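Local coordinates for protein putative methyltransferase from antibiotic biosynthesis pathway (Anabaena variabilis ATCC 29413, PDB 3EGE) that probably acts as an S-adenosylmethionine-dependent methyltransferase, perhaps in antibiotic biosynthesis, at residues 39-44 and 60-65. Sequence-based numbering, arbitrary orientation.
Sequences ADIGAG and YAVEPS. With EDO (1,2-ethanediol), chain B.
Gly-44 N hydrogen-bonds to OE1 of Glu-63 (2.8 Å), coming from above the carboxylate plane, 37° out of it. On the opposite side of the plane, and closer to it, Ser-65 N hydrogen-bonds to OE2 on its anti side and O1 of a bound ethanediol donates to OE1. This is the glycine-rich turn of a Rossmann-like methyltransferase fold, where parallel strands 37-41 and 58-62 end in a beta-alpha-beta unit around helix 47-53. In class I methyltransferases an acidic residue at the end of the second strand commonly holds the ribose hydroxyls of S-adenosylmethionine, one of which the diol, probably from the crystallisation liquor, may mimic. CG of Glu-63 stands anti to the backbone N (chi1 172°), and a bend at chi2 brings OE1 to Gly-44 N.

Further back, Asp-40 pairs in parallel with Ala-61, its N bound to Tyr-60 O (2.9 Å) and its O to Val-62 N (2.8 Å). Val-62 O then accepts from Gly-42 N (2.8 Å) and, from above its carbonyl plane, from Ala-43 N (3.0 Å). Ile-41 and Val-62 lie side by side on one face of the sheet, CD1 of Ile-41 touching CG2 of Val-62. On the face that carries Asp-40, both Ala-61 and Ala-43 of the turn touch Ser-49 of helix 47-53, and their CB atoms meet at 3.7 Å.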
ATOM      1  N   ALA A  39      -5.560 -13.719  -6.090  1.00 62.34           N
ATOM      2  CA  ALA A  39      -4.118 -13.603  -6.223  1.00 62.45           C
ATOM      3  C   ALA A  39      -3.774 -12.271  -5.566  1.00 63.55           C
ATOM      4  O   ALA A  39      -4.499 -11.278  -5.763  1.00 60.77           O
ATOM      5  CB  ALA A  39      -3.683 -13.622  -7.644  1.00 60.83           C
ATOM      6  N   ASP A  40      -2.717 -12.283  -4.728  1.00 65.13           N
ATOM      7  CA  ASP A  40      -2.167 -11.084  -4.058  1.00 65.34           C
ATOM      8  C   ASP A  40      -0.772 -10.909  -4.682  1.00 65.21           C
ATOM      9  O   ASP A  40       0.176 -11.671  -4.365  1.00 63.86           O
ATOM     10  CB  ASP A  40      -2.102 -11.285  -2.533  1.00 67.22           C
ATOM     11  CG  ASP A  40      -1.617 -10.033  -1.762  1.00 66.89           C
ATOM     12  OD1 ASP A  40      -1.364  -8.958  -2.361  1.00 69.56           O
ATOM     13  OD2 ASP A  40      -1.499 -10.142  -0.514  1.00 74.03           O
ATOM     14  N   ILE A  41      -0.673  -9.928  -5.584  1.00 64.54           N
ATOM     15  CA  ILE A  41       0.548  -9.674  -6.359  1.00 64.68           C
ATOM     16  C   ILE A  41       1.315  -8.592  -5.629  1.00 63.96           C
ATOM     17  O   ILE A  41       0.812  -7.498  -5.436  1.00 63.22           O
ATOM     18  CB  ILE A  41       0.232  -9.273  -7.831  1.00 65.81           C
ATOM     19  CG1 ILE A  41      -0.791 -10.261  -8.486  1.00 68.52           C
ATOM     20  CG2 ILE A  41       1.536  -9.124  -8.657  1.00 64.26           C
ATOM     21  CD1 ILE A  41      -0.390 -11.778  -8.440  1.00 64.49           C
ATOM     22  N   GLY A  42       2.540  -8.919  -5.221  1.00 65.64           N
ATOM     23  CA  GLY A  42       3.382  -8.050  -4.414  1.00 65.88           C
ATOM     24  C   GLY A  42       2.843  -8.157  -3.005  1.00 67.62           C
ATOM     25  O   GLY A  42       2.448  -7.159  -2.407  1.00 71.12           O
ATOM     26  N   ALA A  43       2.812  -9.380  -2.485  1.00 68.06           N
ATOM     27  CA  ALA A  43       2.229  -9.672  -1.173  1.00 67.71           C
ATOM     28  C   ALA A  43       3.076  -9.140  -0.004  1.00 67.98           C
ATOM     29  O   ALA A  43       2.560  -8.997   1.124  1.00 66.38           O
ATOM     30  CB  ALA A  43       1.990 -11.187  -1.027  1.00 66.02           C
ATOM     31  N   GLY A  44       4.365  -8.901  -0.271  1.00 68.41           N
ATOM     32  CA  GLY A  44       5.309  -8.400   0.714  1.00 69.09           C
ATOM     33  C   GLY A  44       5.413  -9.357   1.869  1.00 69.85           C
ATOM     34  O   GLY A  44       5.695 -10.525   1.649  1.00 72.18           O
ATOM     35  N   TYR A  60      -3.485 -16.746  -3.235  1.00 64.33           N
ATOM     36  CA  TYR A  60      -2.221 -17.119  -3.872  1.00 64.22           C
ATOM     37  C   TYR A  60      -1.332 -15.857  -3.777  1.00 63.14           C
ATOM     38  O   TYR A  60      -1.521 -14.894  -4.525  1.00 58.95           O
ATOM     39  CB  TYR A  60      -2.402 -17.581  -5.326  1.00 65.36           C
ATOM     40  CG  TYR A  60      -3.295 -18.799  -5.558  1.00 63.18           C
ATOM     41  CD1 TYR A  60      -3.472 -19.795  -4.583  1.00 62.12           C
ATOM     42  CD2 TYR A  60      -3.893 -18.998  -6.812  1.00 66.00           C
ATOM     43  CE1 TYR A  60      -4.275 -20.919  -4.822  1.00 63.12           C
ATOM     44  CE2 TYR A  60      -4.701 -20.132  -7.065  1.00 64.08           C
ATOM     45  CZ  TYR A  60      -4.881 -21.078  -6.062  1.00 64.86           C
ATOM     46  OH  TYR A  60      -5.665 -22.168  -6.302  1.00 66.54           O
ATOM     47  N   ALA A  61      -0.391 -15.884  -2.827  1.00 63.32           N
ATOM     48  CA  ALA A  61       0.539 -14.771  -2.553  1.00 63.11           C
ATOM     49  C   ALA A  61       1.740 -14.862  -3.472  1.00 62.99           C
ATOM     50  O   ALA A  61       2.419 -15.876  -3.471  1.00 62.83           O
ATOM     51  CB  ALA A  61       1.002 -14.800  -1.104  1.00 61.13           C
ATOM     52  N   VAL A  62       1.992 -13.804  -4.246  1.00 64.16           N
ATOM     53  CA  VAL A  62       3.167 -13.716  -5.136  1.00 65.53           C
ATOM     54  C   VAL A  62       4.015 -12.539  -4.654  1.00 65.40           C
ATOM     55  O   VAL A  62       3.500 -11.435  -4.583  1.00 63.16           O
ATOM     56  CB  VAL A  62       2.790 -13.556  -6.636  1.00 66.22           C
ATOM     57  CG1 VAL A  62       4.053 -13.549  -7.520  1.00 56.70           C
ATOM     58  CG2 VAL A  62       1.805 -14.689  -7.057  1.00 62.84           C
ATOM     59  N   GLU A  63       5.291 -12.813  -4.328  1.00 67.18           N
ATOM     60  CA  GLU A  63       6.259 -11.832  -3.827  1.00 68.61           C
ATOM     61  C   GLU A  63       7.691 -12.218  -4.238  1.00 69.22           C
ATOM     62  O   GLU A  63       8.127 -13.279  -3.846  1.00 67.98           O
ATOM     63  CB  GLU A  63       6.180 -11.804  -2.284  1.00 68.86           C
ATOM     64  CG  GLU A  63       7.269 -10.947  -1.555  1.00 69.00           C
ATOM     65  CD  GLU A  63       7.366  -9.542  -2.131  1.00 69.37           C
ATOM     66  OE1 GLU A  63       6.306  -8.910  -2.312  1.00 68.11           O
ATOM     67  OE2 GLU A  63       8.488  -9.087  -2.438  1.00 74.92           O
ATOM     68  N   PRO A  64       8.443 -11.350  -4.970  1.00 71.55           N
ATOM     69  CA  PRO A  64       9.838 -11.737  -5.355  1.00 74.27           C
ATOM     70  C   PRO A  64      10.861 -11.864  -4.203  1.00 77.09           C
ATOM     71  O   PRO A  64      11.805 -12.665  -4.318  1.00 78.90           O
ATOM     72  CB  PRO A  64      10.271 -10.588  -6.286  1.00 73.42           C
ATOM     73  CG  PRO A  64       9.502  -9.424  -5.801  1.00 68.83           C
ATOM     74  CD  PRO A  64       8.131 -10.005  -5.496  1.00 71.16           C
ATOM     75  N   SER A  65      10.684 -11.074  -3.140  1.00 79.90           N
ATOM     76  CA  SER A  65      11.577 -11.068  -1.970  1.00 83.02           C
ATOM     77  C   SER A  65      11.582 -12.407  -1.247  1.00 89.99           C
ATOM     78  O   SER A  65      10.565 -12.804  -0.662  1.00 90.16           O
ATOM     79  CB  SER A  65      11.169  -9.967  -0.986  1.00 84.25           C
ATOM     80  OG  SER A  65      11.867 -10.072   0.239  1.00 85.33           O
TER
HETATM   81  C1  EDO B 261       6.672  -5.601  -3.435  1.00 85.19           C
HETATM   82  O1  EDO B 261       6.379  -6.785  -4.172  1.00 77.85           O
HETATM   83  C2  EDO B 261       5.679  -5.477  -2.288  1.00 87.10           C
HETATM   84  O2  EDO B 261       6.374  -5.052  -1.114  1.00 93.09           O